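Local coordinates for possible substrate binding protein of ABC transporter system (Rhodopseudomonas palustris, PDB 3NND) that probably binds an amino acid or related small solute and delivers it to an ABC transporter for uptake, as in its leucine-binding protein relatives, at residues 16-21 and 56-61; 62-67 and 89-94; 145-150 and 205-210; 168-173 and 244-249. All coordinates share one frame; numbering follows the deposited sequence.

From the N terminus, interaction 1 closes a loop of 34 residues, joining the turn before helix 20-37 to the turn between strand 47-55 and helix 60-72. Interaction 2 follows in series and closes 21 residues by pairing helix 60-72 with helix 85-96; the two touch, since both use helix 60-72. Both belong to the lobe built around strand 7-13. Interactions 3 and 4 belong to the other lobe, and their segments alternate along the chain, so the contacts cross. Interaction 3 closes 54 residues by pairing two strands of the parallel sheet; interaction 4 closes 70, joining two loops beside them, and touches interaction 3. The centres of interactions 2 and 3 lie about 46 Å apart.

Interaction 1 of 4, residues 16-21 and 56-61; sequences TGPLEA and DQSKPD
Thr-16 and Gln-57 meet first through the backbone, with CA of Gln-57 directing its C-H at O of Thr-16 over 3.2 Å. Their side chains then run side by side in the same direction. With CG beside its own backbone N (chi1 -69°), Gln-57 stretches out along Thr-16, and its CG passes 3.3 Å from Thr-16 OG1. That hydroxyl has its polar partner in Asp-55, whose carboxylate also takes the backbone N of Gln-57. Van der Waals packing accounts for the rest: Pro-18 touches Ser-58 through its CG, 3.7 Å from Ser-58 CB, while Ser-58 OG faces CB of Leu-19 at 3.8 Å. Both segments are strand-to-helix connections of the alpha/beta lobe typical of periplasmic binding proteins. Gly-17 to Glu-20 forms a type I turn, closed by Glu-20 N on Gly-17 O at 3.0 Å, and Asp-56 to Lys-59 a type I' turn, closed by Lys-59 N on Asp-56 O at 2.7 Å. Leu-19 and Lys-59 are the N-cap residues of the two helices. Trp-354 of the second subunit packs on Pro-18 and Leu-19, bringing this corner into the subunit interface.

Interaction 2 of 4, residues 62-67 and 89-94; sequences LSKAAL and LADLPV
Ser-63 and Asp-91 hold the inner side of this helix pair through a hydrogen bond modelled very short, Ser-63 OG to Asp-91 OD2 2.5 Å, so its exact length is doubtful. Setting OG opposite its own backbone N (chi1 178°) turns the serine hydroxyl across to helix 85-96. A turn further along, Leu-67 and Val-94 overlap in passing, their branches pointing opposite ways, with CD1 of Leu-67 3.7 Å from CB of Val-94. Leu-67 also rests on Ile-12 of strand 7-13, so this buried side faces the sheet. The axes of the two short segments pass 8.6 Å apart at -30°, both running in the same general direction, as helices of an alpha/beta lobe packed against its sheet. The outer side is looser and belongs to Lys-64. Its CG sits 3.7 Å from Val-94 CG2 and 3.9 Å from Ala-90 CB; CG and CD pass Ala-90, and beyond the bend at chi3 the amino end leads outward from helix 85-96. A leucine in place of Asp-91 would probably leave the Ser-63 hydroxyl without this acceptor and put an apolar branch against a polar group. The inner side thus combines a buried polar pair with Leu-67/Val-94 packing, the outer side aliphatic cover from the lysine methylenes.

Interaction 3 of 4, residues 145-150 and 205-210; sequences TIATLA and KIIWVI
Ile-146 lies alongside Ile-206 and Trp-208 on one face of the sheet, its CG1 4.2 Å from Ile-206 CB and its CG2 3.9 Å from Trp-208 CB. Past CB the indole swings off strand 144-151 and stacks with Phe-163 of helix 154-166. On the other face Leu-149 has CG opposite its backbone N (chi1 178°), which carries CD2 along Val-209 to 3.9 Å from CG1. Leu-149 CB also touches Ile-207 CG2 at 4.2 Å, and helix 188-198 packs over this face through Val-190, Leu-194 and Leu-198. The two strands are the central pair of a four-stranded parallel sheet, sandwiched between helices in the Rossmann-like manner of periplasmic binding protein lobes. They cross at -25°, the usual twist, and run in direct register from Thr-145 beside Lys-205 to Leu-149 beside Val-209. Between the two faces, five N-H...O bonds zigzag from strand to strand. Ile-206 N reaches Thr-145 O at 3.0 Å, whereas Ala-147 N donates to Ile-206 O at 2.8 Å. Further on, Trp-208 N donates to Ala-147 O, Leu-149 N to Trp-208 O and Ile-210 N to Leu-149 O. At the polar margin, Lys-205 directs NZ to the backbone oxygen of Tyr-229.

Interaction 4 of 4, residues 168-173 and 244-249; sequences AKTGAT and AAYKRL
Tyr-246 turns its ring to Thr-170 and Ala-172 through two torsions: CG stands beside the backbone N, opposite the carbonyl carbon (chi1 -63°), and chi2 of -76° turns the ring crosswise to the plane of CA, CB and CG. The loop it meets joins helix 154-166 to strand 173-180, and so belongs to a beta-alpha-beta crossover of the second lobe of this periplasmic binding protein. Thr-170 and the tyrosine cross at about a right angle; Thr-170 lies beside the phenol end, its methyl position doubtful in the model. Ala-172 comes at the ring edge, near the ring plane, with CB 4.2 Å from CE1 of Tyr-246. Val-144, Leu-240 and Pro-241 pack on the same tyrosine and bury it, although the contact as a whole lies at the surface. With an alanine here in place of Tyr-246, Thr-170 and Ala-172 would probably lose part of the surface they rest on, and a gap would open between the two loops. Gly-171, at phi 107°, turns the chain between these two residues where a side chain would jam against the preceding carbonyl oxygen. Alongside, Ala-245 CB lies 4.2 Å from Thr-170 OG1 and 4.1 Å from Lys-169 O. At the ring edge, Ala-172 CB sits 3.7 Å from Tyr-246 OH.

Interaction 1 of 4, residues 16-21 and 56-61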
loop_
_atom_site.group_PDB
_atom_site.type_symbol
_atom_site.label_atom_id
_atom_site.label_comp_id
_atom_site.label_asym_id
_atom_site.label_seq_id
_atom_site.Cartn_x
_atom_site.Cartn_y
_atom_site.Cartn_z
ATOM N N THR B 16 11.531 -13.053 36.025
ATOM C CA THR B 16 12.224 -14.265 35.583
ATOM C C THR B 16 11.389 -15.032 34.556
ATOM O O THR B 16 10.162 -14.993 34.582
ATOM C CB THR B 16 12.628 -15.181 36.770
ATOM O OG1 THR B 16 11.471 -15.526 37.540
ATOM C CG2 THR B 16 13.633 -14.475 37.670
ATOM N N GLY B 17 12.055 -15.706 33.631
ATOM C CA GLY B 17 11.346 -16.440 32.598
ATOM C C GLY B 17 11.375 -15.820 31.210
ATOM O O GLY B 17 12.222 -14.971 30.912
ATOM N N PRO B 18 10.433 -16.241 30.355
ATOM C CA PRO B 18 10.327 -15.907 28.933
ATOM C C PRO B 18 10.439 -14.421 28.635
ATOM O O PRO B 18 11.031 -14.041 27.626
ATOM C CB PRO B 18 8.922 -16.400 28.574
ATOM C CG PRO B 18 8.221 -16.567 29.899
ATOM C CD PRO B 18 9.301 -17.082 30.766
ATOM N N LEU B 19 9.878 -13.582 29.488
ATOM C CA LEU B 19 9.854 -12.156 29.189
ATOM C C LEU B 19 10.752 -11.335 30.118
ATOM O O LEU B 19 10.527 -10.138 30.320
ATOM C CB LEU B 19 8.410 -11.637 29.198
ATOM C CG LEU B 19 7.574 -12.155 28.020
ATOM C CD1 LEU B 19 6.149 -11.576 28.028
ATOM C CD2 LEU B 19 8.283 -11.893 26.675
ATOM N N GLU B 20 11.783 -11.979 30.658
ATOM C CA GLU B 20 12.591 -11.380 31.715
ATOM C C GLU B 20 13.352 -10.140 31.236
ATOM O O GLU B 20 13.582 -9.197 32.000
ATOM C CB GLU B 20 13.555 -12.415 32.290
ATOM C CG GLU B 20 14.914 -12.450 31.625
ATOM C CD GLU B 20 15.677 -13.711 31.960
ATOM O OE1 GLU B 20 16.208 -13.825 33.097
ATOM O OE2 GLU B 20 15.738 -14.595 31.077
ATOM N N ALA B 21 13.733 -10.147 29.964
ATOM C CA ALA B 21 14.467 -9.038 29.376
ATOM C C ALA B 21 13.586 -7.791 29.309
ATOM O O ALA B 21 14.028 -6.696 29.626
ATOM C CB ALA B 21 14.963 -9.424 28.000
ATOM N N ASP B 56 6.032 -12.416 38.507
ATOM C CA ASP B 56 4.992 -13.413 38.276
ATOM C C ASP B 56 5.469 -14.474 37.297
ATOM O O ASP B 56 4.689 -15.297 36.828
ATOM C CB ASP B 56 3.662 -12.775 37.833
ATOM C CG ASP B 56 3.643 -12.369 36.355
ATOM O OD1 ASP B 56 4.653 -12.558 35.643
ATOM O OD2 ASP B 56 2.600 -11.844 35.906
ATOM N N GLN B 57 6.765 -14.440 36.994
ATOM C CA GLN B 57 7.405 -15.464 36.174
ATOM C C GLN B 57 6.658 -15.663 34.868
ATOM O O GLN B 57 6.876 -16.636 34.155
ATOM C CB GLN B 57 7.503 -16.792 36.935
ATOM C CG GLN B 57 8.474 -16.791 38.098
ATOM C CD GLN B 57 8.507 -18.127 38.809
ATOM O OE1 GLN B 57 8.242 -19.154 38.193
ATOM N NE2 GLN B 57 8.829 -18.123 40.108
ATOM N N SER B 58 5.778 -14.721 34.570
ATOM C CA SER B 58 4.991 -14.737 33.348
ATOM C C SER B 58 3.991 -15.879 33.358
ATOM O O SER B 58 3.574 -16.353 32.303
ATOM C CB SER B 58 5.891 -14.791 32.105
ATOM O OG SER B 58 6.320 -13.492 31.707
ATOM N N LYS B 59 3.607 -16.301 34.567
ATOM C CA LYS B 59 2.576 -17.320 34.773
ATOM C C LYS B 59 1.267 -16.685 35.244
ATOM O O LYS B 59 1.224 -16.058 36.295
ATOM C CB LYS B 59 3.038 -18.318 35.826
ATOM C CG LYS B 59 4.430 -18.847 35.621
ATOM C CD LYS B 59 4.630 -20.143 36.406
ATOM C CE LYS B 59 6.082 -20.625 36.349
ATOM N NZ LYS B 59 6.213 -22.079 36.667
ATOM N N PRO B 60 0.192 -16.842 34.461
ATOM C CA PRO B 60 -1.123 -16.260 34.762
ATOM C C PRO B 60 -1.687 -16.601 36.143
ATOM O O PRO B 60 -2.336 -15.747 36.753
ATOM C CB PRO B 60 -2.013 -16.845 33.674
ATOM C CG PRO B 60 -1.094 -17.050 32.534
ATOM C CD PRO B 60 0.239 -17.425 33.113
ATOM N N ASP B 61 -1.475 -17.822 36.623
ATOM C CA ASP B 61 -1.953 -18.174 37.957
ATOM C C ASP B 61 -1.159 -17.414 39.023
ATOM O O ASP B 61 -1.743 -16.763 39.881
ATOM C CB ASP B 61 -1.942 -19.697 38.191
ATOM C CG ASP B 61 -0.560 -20.241 38.574
ATOM O OD1 ASP B 61 0.456 -19.715 38.064
ATOM O OD2 ASP B 61 -0.494 -21.214 39.373
#

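Interaction 2 of 4, residues 62-67 and 89-94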
loop_
_atom_site.group_PDB
_atom_site.type_symbol
_atom_site.label_atom_id
_atom_site.label_comp_id
_atom_site.label_asym_id
_atom_site.label_seq_id
_atom_site.Cartn_x
_atom_site.Cartn_y
_atom_site.Cartn_z
ATOM N N LEU B 62 0.169 -17.474 38.943
ATOM C CA LEU B 62 1.047 -16.748 39.857
ATOM C C LEU B 62 0.794 -15.245 39.845
ATOM O O LEU B 62 0.821 -14.596 40.889
ATOM C CB LEU B 62 2.517 -17.022 39.531
ATOM C CG LEU B 62 3.099 -18.286 40.159
ATOM C CD1 LEU B 62 4.423 -18.676 39.518
ATOM C CD2 LEU B 62 3.256 -18.091 41.666
ATOM N N SER B 63 0.560 -14.692 38.659
ATOM C CA SER B 63 0.313 -13.263 38.517
ATOM C C SER B 63 -0.906 -12.814 39.304
ATOM O O SER B 63 -0.881 -11.774 39.946
ATOM C CB SER B 63 0.129 -12.888 37.055
ATOM O OG SER B 63 -0.149 -11.507 36.938
ATOM N N LYS B 64 -1.975 -13.597 39.248
ATOM C CA LYS B 64 -3.191 -13.269 39.977
ATOM C C LYS B 64 -2.943 -13.193 41.486
ATOM O O LYS B 64 -3.432 -12.282 42.166
ATOM C CB LYS B 64 -4.292 -14.290 39.674
ATOM C CG LYS B 64 -5.033 -14.051 38.377
ATOM C CD LYS B 64 -6.207 -15.008 38.225
ATOM C CE LYS B 64 -5.735 -16.438 37.976
ATOM N NZ LYS B 64 -6.834 -17.458 38.087
ATOM N N ALA B 65 -2.186 -14.159 41.997
ATOM C CA ALA B 65 -1.906 -14.250 43.425
ATOM C C ALA B 65 -1.023 -13.100 43.846
ATOM O O ALA B 65 -1.233 -12.487 44.889
ATOM C CB ALA B 65 -1.245 -15.564 43.753
ATOM N N ALA B 66 -0.034 -12.811 43.016
ATOM C CA ALA B 66 0.858 -11.687 43.249
ATOM C C ALA B 66 0.091 -10.368 43.254
ATOM O O ALA B 66 0.330 -9.500 44.099
ATOM C CB ALA B 66 1.940 -11.664 42.194
ATOM N N LEU B 67 -0.831 -10.220 42.308
ATOM C CA LEU B 67 -1.617 -8.998 42.203
ATOM C C LEU B 67 -2.551 -8.883 43.398
ATOM O O LEU B 67 -2.667 -7.817 44.001
ATOM C CB LEU B 67 -2.396 -8.959 40.884
ATOM C CG LEU B 67 -2.806 -7.582 40.343
ATOM C CD1 LEU B 67 -4.256 -7.282 40.601
ATOM C CD2 LEU B 67 -1.937 -6.484 40.915
ATOM N N LEU B 89 -4.288 -10.655 31.313
ATOM C CA LEU B 89 -5.716 -10.823 31.111
ATOM C C LEU B 89 -6.309 -11.496 32.336
ATOM O O LEU B 89 -7.409 -11.159 32.780
ATOM C CB LEU B 89 -6.008 -11.655 29.867
ATOM C CG LEU B 89 -7.513 -11.699 29.593
ATOM C CD1 LEU B 89 -8.067 -10.279 29.476
ATOM C CD2 LEU B 89 -7.841 -12.518 28.353
ATOM N N ALA B 90 -5.573 -12.458 32.877
ATOM C CA ALA B 90 -5.993 -13.132 34.088
ATOM C C ALA B 90 -6.209 -12.124 35.214
ATOM O O ALA B 90 -7.131 -12.260 36.011
ATOM C CB ALA B 90 -4.958 -14.160 34.490
ATOM N N ASP B 91 -5.364 -11.099 35.255
ATOM C CA ASP B 91 -5.333 -10.147 36.363
ATOM C C ASP B 91 -6.457 -9.131 36.405
ATOM O O ASP B 91 -6.698 -8.522 37.445
ATOM C CB ASP B 91 -4.015 -9.391 36.344
ATOM C CG ASP B 91 -2.836 -10.307 36.419
ATOM O OD1 ASP B 91 -3.008 -11.460 36.858
ATOM O OD2 ASP B 91 -1.737 -9.872 36.039
ATOM N N LEU B 92 -7.127 -8.921 35.281
ATOM C CA LEU B 92 -8.154 -7.880 35.209
ATOM C C LEU B 92 -9.211 -7.982 36.322
ATOM O O LEU B 92 -9.602 -6.969 36.905
ATOM C CB LEU B 92 -8.818 -7.847 33.827
ATOM C CG LEU B 92 -8.206 -6.930 32.768
ATOM C CD1 LEU B 92 -6.679 -6.978 32.788
ATOM C CD2 LEU B 92 -8.743 -7.289 31.396
ATOM N N PRO B 93 -9.682 -9.205 36.615
ATOM C CA PRO B 93 -10.719 -9.330 37.639
ATOM C C PRO B 93 -10.151 -9.105 39.032
ATOM O O PRO B 93 -10.856 -8.604 39.904
ATOM C CB PRO B 93 -11.197 -10.775 37.478
ATOM C CG PRO B 93 -10.739 -11.190 36.109
ATOM C CD PRO B 93 -9.446 -10.477 35.918
ATOM N N VAL B 94 -8.888 -9.467 39.231
ATOM C CA VAL B 94 -8.232 -9.293 40.519
ATOM C C VAL B 94 -8.154 -7.820 40.904
ATOM O O VAL B 94 -7.981 -7.489 42.066
ATOM C CB VAL B 94 -6.821 -9.899 40.514
ATOM C CG1 VAL B 94 -6.118 -9.626 41.836
ATOM C CG2 VAL B 94 -6.879 -11.406 40.207
#

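Interaction 3 of 4, residues 145-150 and 205-210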
loop_
_atom_site.group_PDB
_atom_site.type_symbol
_atom_site.label_atom_id
_atom_site.label_comp_id
_atom_site.label_asym_id
_atom_site.label_seq_id
_atom_site.Cartn_x
_atom_site.Cartn_y
_atom_site.Cartn_z
ATOM N N THR B 145 9.817 -21.390 3.697
ATOM C CA THR B 145 10.238 -22.201 2.573
ATOM C C THR B 145 11.445 -21.520 1.952
ATOM O O THR B 145 11.366 -20.379 1.505
ATOM C CB THR B 145 9.124 -22.297 1.529
ATOM O OG1 THR B 145 7.899 -22.659 2.175
ATOM C CG2 THR B 145 9.454 -23.328 0.485
ATOM N N ILE B 146 12.571 -22.213 1.934
ATOM C CA ILE B 146 13.787 -21.633 1.417
ATOM C C ILE B 146 14.190 -22.283 0.094
ATOM O O ILE B 146 13.844 -23.441 -0.168
ATOM C CB ILE B 146 14.883 -21.703 2.474
ATOM C CG1 ILE B 146 14.590 -20.634 3.527
ATOM C CG2 ILE B 146 16.247 -21.483 1.856
ATOM C CD1 ILE B 146 15.043 -20.971 4.919
ATOM N N ALA B 147 14.880 -21.514 -0.751
ATOM C CA ALA B 147 15.301 -21.968 -2.077
ATOM C C ALA B 147 16.745 -21.583 -2.316
ATOM O O ALA B 147 17.080 -20.405 -2.325
ATOM C CB ALA B 147 14.414 -21.371 -3.157
ATOM N N THR B 148 17.594 -22.579 -2.532
ATOM C CA THR B 148 19.039 -22.376 -2.577
ATOM C C THR B 148 19.569 -21.901 -3.931
ATOM O O THR B 148 19.058 -22.270 -4.983
ATOM C CB THR B 148 19.777 -23.666 -2.155
ATOM O OG1 THR B 148 20.161 -23.566 -0.774
ATOM C CG2 THR B 148 21.017 -23.886 -3.018
ATOM N N LEU B 149 20.597 -21.066 -3.894
ATOM C CA LEU B 149 21.273 -20.646 -5.112
ATOM C C LEU B 149 22.766 -20.624 -4.843
ATOM O O LEU B 149 23.222 -20.021 -3.874
ATOM C CB LEU B 149 20.784 -19.269 -5.561
ATOM C CG LEU B 149 21.450 -18.672 -6.807
ATOM C CD1 LEU B 149 21.293 -19.596 -7.996
ATOM C CD2 LEU B 149 20.878 -17.300 -7.121
ATOM N N ALA B 150 23.526 -21.294 -5.698
ATOM C CA ALA B 150 24.960 -21.430 -5.477
ATOM C C ALA B 150 25.707 -21.653 -6.781
ATOM O O ALA B 150 25.105 -21.756 -7.845
ATOM C CB ALA B 150 25.240 -22.561 -4.496
ATOM N N LYS B 205 8.783 -17.039 1.951
ATOM C CA LYS B 205 9.455 -17.636 0.808
ATOM C C LYS B 205 10.742 -16.863 0.595
ATOM O O LYS B 205 10.727 -15.637 0.488
ATOM C CB LYS B 205 8.574 -17.557 -0.439
ATOM C CG LYS B 205 7.090 -17.731 -0.163
ATOM C CD LYS B 205 6.259 -16.735 -0.955
ATOM C CE LYS B 205 4.825 -16.689 -0.454
ATOM N NZ LYS B 205 4.168 -15.391 -0.771
ATOM N N ILE B 206 11.859 -17.576 0.553
ATOM C CA ILE B 206 13.159 -16.919 0.571
ATOM C C ILE B 206 14.188 -17.622 -0.308
ATOM O O ILE B 206 14.249 -18.852 -0.344
ATOM C CB ILE B 206 13.724 -16.847 2.007
ATOM C CG1 ILE B 206 12.775 -16.084 2.925
ATOM C CG2 ILE B 206 15.090 -16.184 2.020
ATOM C CD1 ILE B 206 13.095 -16.259 4.387
ATOM N N ILE B 207 15.002 -16.838 -1.010
ATOM C CA ILE B 207 16.090 -17.396 -1.797
ATOM C C ILE B 207 17.397 -17.138 -1.095
ATOM O O ILE B 207 17.789 -15.994 -0.901
ATOM C CB ILE B 207 16.177 -16.786 -3.191
ATOM C CG1 ILE B 207 14.966 -17.189 -4.023
ATOM C CG2 ILE B 207 17.447 -17.242 -3.883
ATOM C CD1 ILE B 207 14.836 -16.394 -5.300
ATOM N N TRP B 208 18.068 -18.219 -0.723
ATOM C CA TRP B 208 19.341 -18.151 -0.029
ATOM C C TRP B 208 20.482 -18.320 -1.025
ATOM O O TRP B 208 20.741 -19.426 -1.496
ATOM C CB TRP B 208 19.396 -19.261 1.005
ATOM C CG TRP B 208 20.447 -19.098 2.036
ATOM C CD1 TRP B 208 21.735 -19.521 1.958
ATOM C CD2 TRP B 208 20.296 -18.496 3.328
ATOM N NE1 TRP B 208 22.405 -19.213 3.117
ATOM C CE2 TRP B 208 21.542 -18.583 3.976
ATOM C CE3 TRP B 208 19.227 -17.894 3.997
ATOM C CZ2 TRP B 208 21.755 -18.082 5.262
ATOM C CZ3 TRP B 208 19.436 -17.404 5.268
ATOM C CH2 TRP B 208 20.691 -17.499 5.890
ATOM N N VAL B 209 21.155 -17.223 -1.359
ATOM C CA VAL B 209 22.306 -17.301 -2.247
ATOM C C VAL B 209 23.617 -17.432 -1.454
ATOM O O VAL B 209 23.828 -16.777 -0.433
ATOM C CB VAL B 209 22.378 -16.111 -3.235
ATOM C CG1 VAL B 209 20.977 -15.596 -3.567
ATOM C CG2 VAL B 209 23.228 -15.011 -2.667
ATOM N N ILE B 210 24.478 -18.315 -1.935
ATOM C CA ILE B 210 25.761 -18.570 -1.320
ATOM C C ILE B 210 26.772 -18.358 -2.419
ATOM O O ILE B 210 26.727 -19.054 -3.426
ATOM C CB ILE B 210 25.837 -20.018 -0.830
ATOM C CG1 ILE B 210 24.886 -20.218 0.355
ATOM C CG2 ILE B 210 27.261 -20.391 -0.458
ATOM C CD1 ILE B 210 24.919 -21.606 0.930
#

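Interaction 4 of 4, residues 168-173 and 244-249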
loop_
_atom_site.group_PDB
_atom_site.type_symbol
_atom_site.label_atom_id
_atom_site.label_comp_id
_atom_site.label_asym_id
_atom_site.label_seq_id
_atom_site.Cartn_x
_atom_site.Cartn_y
_atom_site.Cartn_z
ATOM N N ALA B 168 18.235 -27.950 9.002
ATOM C CA ALA B 168 17.553 -29.183 9.385
ATOM C C ALA B 168 17.120 -29.195 10.862
ATOM O O ALA B 168 16.197 -29.917 11.247
ATOM C CB ALA B 168 18.429 -30.371 9.077
ATOM N N LYS B 169 17.793 -28.391 11.679
ATOM C CA LYS B 169 17.443 -28.214 13.086
ATOM C C LYS B 169 16.348 -27.161 13.215
ATOM O O LYS B 169 16.104 -26.639 14.306
ATOM C CB LYS B 169 18.671 -27.740 13.868
ATOM C CG LYS B 169 19.949 -28.533 13.583
ATOM C CD LYS B 169 21.195 -27.654 13.699
ATOM C CE LYS B 169 22.470 -28.484 13.774
ATOM N NZ LYS B 169 22.584 -29.177 15.092
ATOM N N THR B 170 15.675 -26.876 12.101
ATOM C CA THR B 170 14.931 -25.630 11.927
ATOM C C THR B 170 13.413 -25.762 11.756
ATOM O O THR B 170 12.640 -25.123 12.475
ATOM C CB THR B 170 15.531 -24.822 10.756
ATOM O OG1 THR B 170 16.376 -23.795 11.280
ATOM C CG2 THR B 170 14.448 -24.195 9.898
ATOM N N GLY B 171 12.976 -26.568 10.799
ATOM C CA GLY B 171 11.553 -26.725 10.598
ATOM C C GLY B 171 11.019 -26.042 9.358
ATOM O O GLY B 171 9.832 -26.148 9.058
ATOM N N ALA B 172 11.881 -25.337 8.638
ATOM C CA ALA B 172 11.488 -24.767 7.356
ATOM C C ALA B 172 11.651 -25.864 6.336
ATOM O O ALA B 172 12.259 -26.891 6.630
ATOM C CB ALA B 172 12.369 -23.590 6.996
ATOM N N THR B 173 11.118 -25.656 5.138
ATOM C CA THR B 173 11.299 -26.623 4.059
ATOM C C THR B 173 12.206 -26.072 2.945
ATOM O O THR B 173 12.168 -24.888 2.632
ATOM C CB THR B 173 9.941 -27.066 3.478
ATOM O OG1 THR B 173 9.973 -28.474 3.212
ATOM C CG2 THR B 173 9.618 -26.307 2.185
ATOM N N ALA B 244 15.572 -18.652 17.817
ATOM C CA ALA B 244 16.977 -18.979 18.037
ATOM C C ALA B 244 17.486 -20.012 17.042
ATOM O O ALA B 244 18.677 -20.057 16.735
ATOM C CB ALA B 244 17.194 -19.461 19.448
ATOM N N ALA B 245 16.573 -20.836 16.540
ATOM C CA ALA B 245 16.910 -21.851 15.550
ATOM C C ALA B 245 17.470 -21.237 14.273
ATOM O O ALA B 245 18.471 -21.724 13.754
ATOM C CB ALA B 245 15.694 -22.707 15.239
ATOM N N TYR B 246 16.826 -20.174 13.777
ATOM C CA TYR B 246 17.272 -19.484 12.555
ATOM C C TYR B 246 18.450 -18.564 12.804
ATOM O O TYR B 246 19.276 -18.339 11.926
ATOM C CB TYR B 246 16.146 -18.668 11.915
ATOM C CG TYR B 246 14.994 -19.510 11.443
ATOM C CD1 TYR B 246 15.083 -20.257 10.282
ATOM C CD2 TYR B 246 13.818 -19.565 12.169
ATOM C CE1 TYR B 246 14.026 -21.031 9.859
ATOM C CE2 TYR B 246 12.761 -20.330 11.756
ATOM C CZ TYR B 246 12.864 -21.065 10.607
ATOM O OH TYR B 246 11.791 -21.836 10.221
ATOM N N LYS B 247 18.528 -18.014 14.002
ATOM C CA LYS B 247 19.596 -17.075 14.284
ATOM C C LYS B 247 20.930 -17.810 14.469
ATOM O O LYS B 247 21.764 -17.423 15.295
ATOM C CB LYS B 247 19.233 -16.143 15.456
ATOM C CG LYS B 247 19.176 -16.785 16.857
ATOM C CD LYS B 247 18.428 -15.851 17.840
ATOM C CE LYS B 247 19.068 -15.771 19.235
ATOM N NZ LYS B 247 18.756 -14.444 19.876
ATOM N N ARG B 248 21.130 -18.858 13.668
ATOM C CA ARG B 248 22.357 -19.653 13.725
ATOM C C ARG B 248 23.012 -19.922 12.361
ATOM O O ARG B 248 24.048 -20.583 12.292
ATOM C CB ARG B 248 22.113 -20.978 14.463
ATOM C CG ARG B 248 22.245 -20.868 15.987
ATOM C CD ARG B 248 22.225 -22.235 16.689
ATOM N NE ARG B 248 23.051 -23.249 16.027
ATOM C CZ ARG B 248 24.381 -23.198 15.925
ATOM N NH1 ARG B 248 25.063 -22.169 16.427
ATOM N NH2 ARG B 248 25.031 -24.179 15.309
ATOM N N LEU B 249 22.422 -19.407 11.282
ATOM C CA LEU B 249 22.974 -19.614 9.941
ATOM C C LEU B 249 23.706 -18.362 9.423
ATOM O O LEU B 249 24.704 -18.446 8.693
ATOM C CB LEU B 249 21.868 -20.050 8.966
ATOM C CG LEU B 249 20.921 -21.188 9.395
ATOM C CD1 LEU B 249 19.754 -20.658 10.217
ATOM C CD2 LEU B 249 20.388 -21.986 8.204
#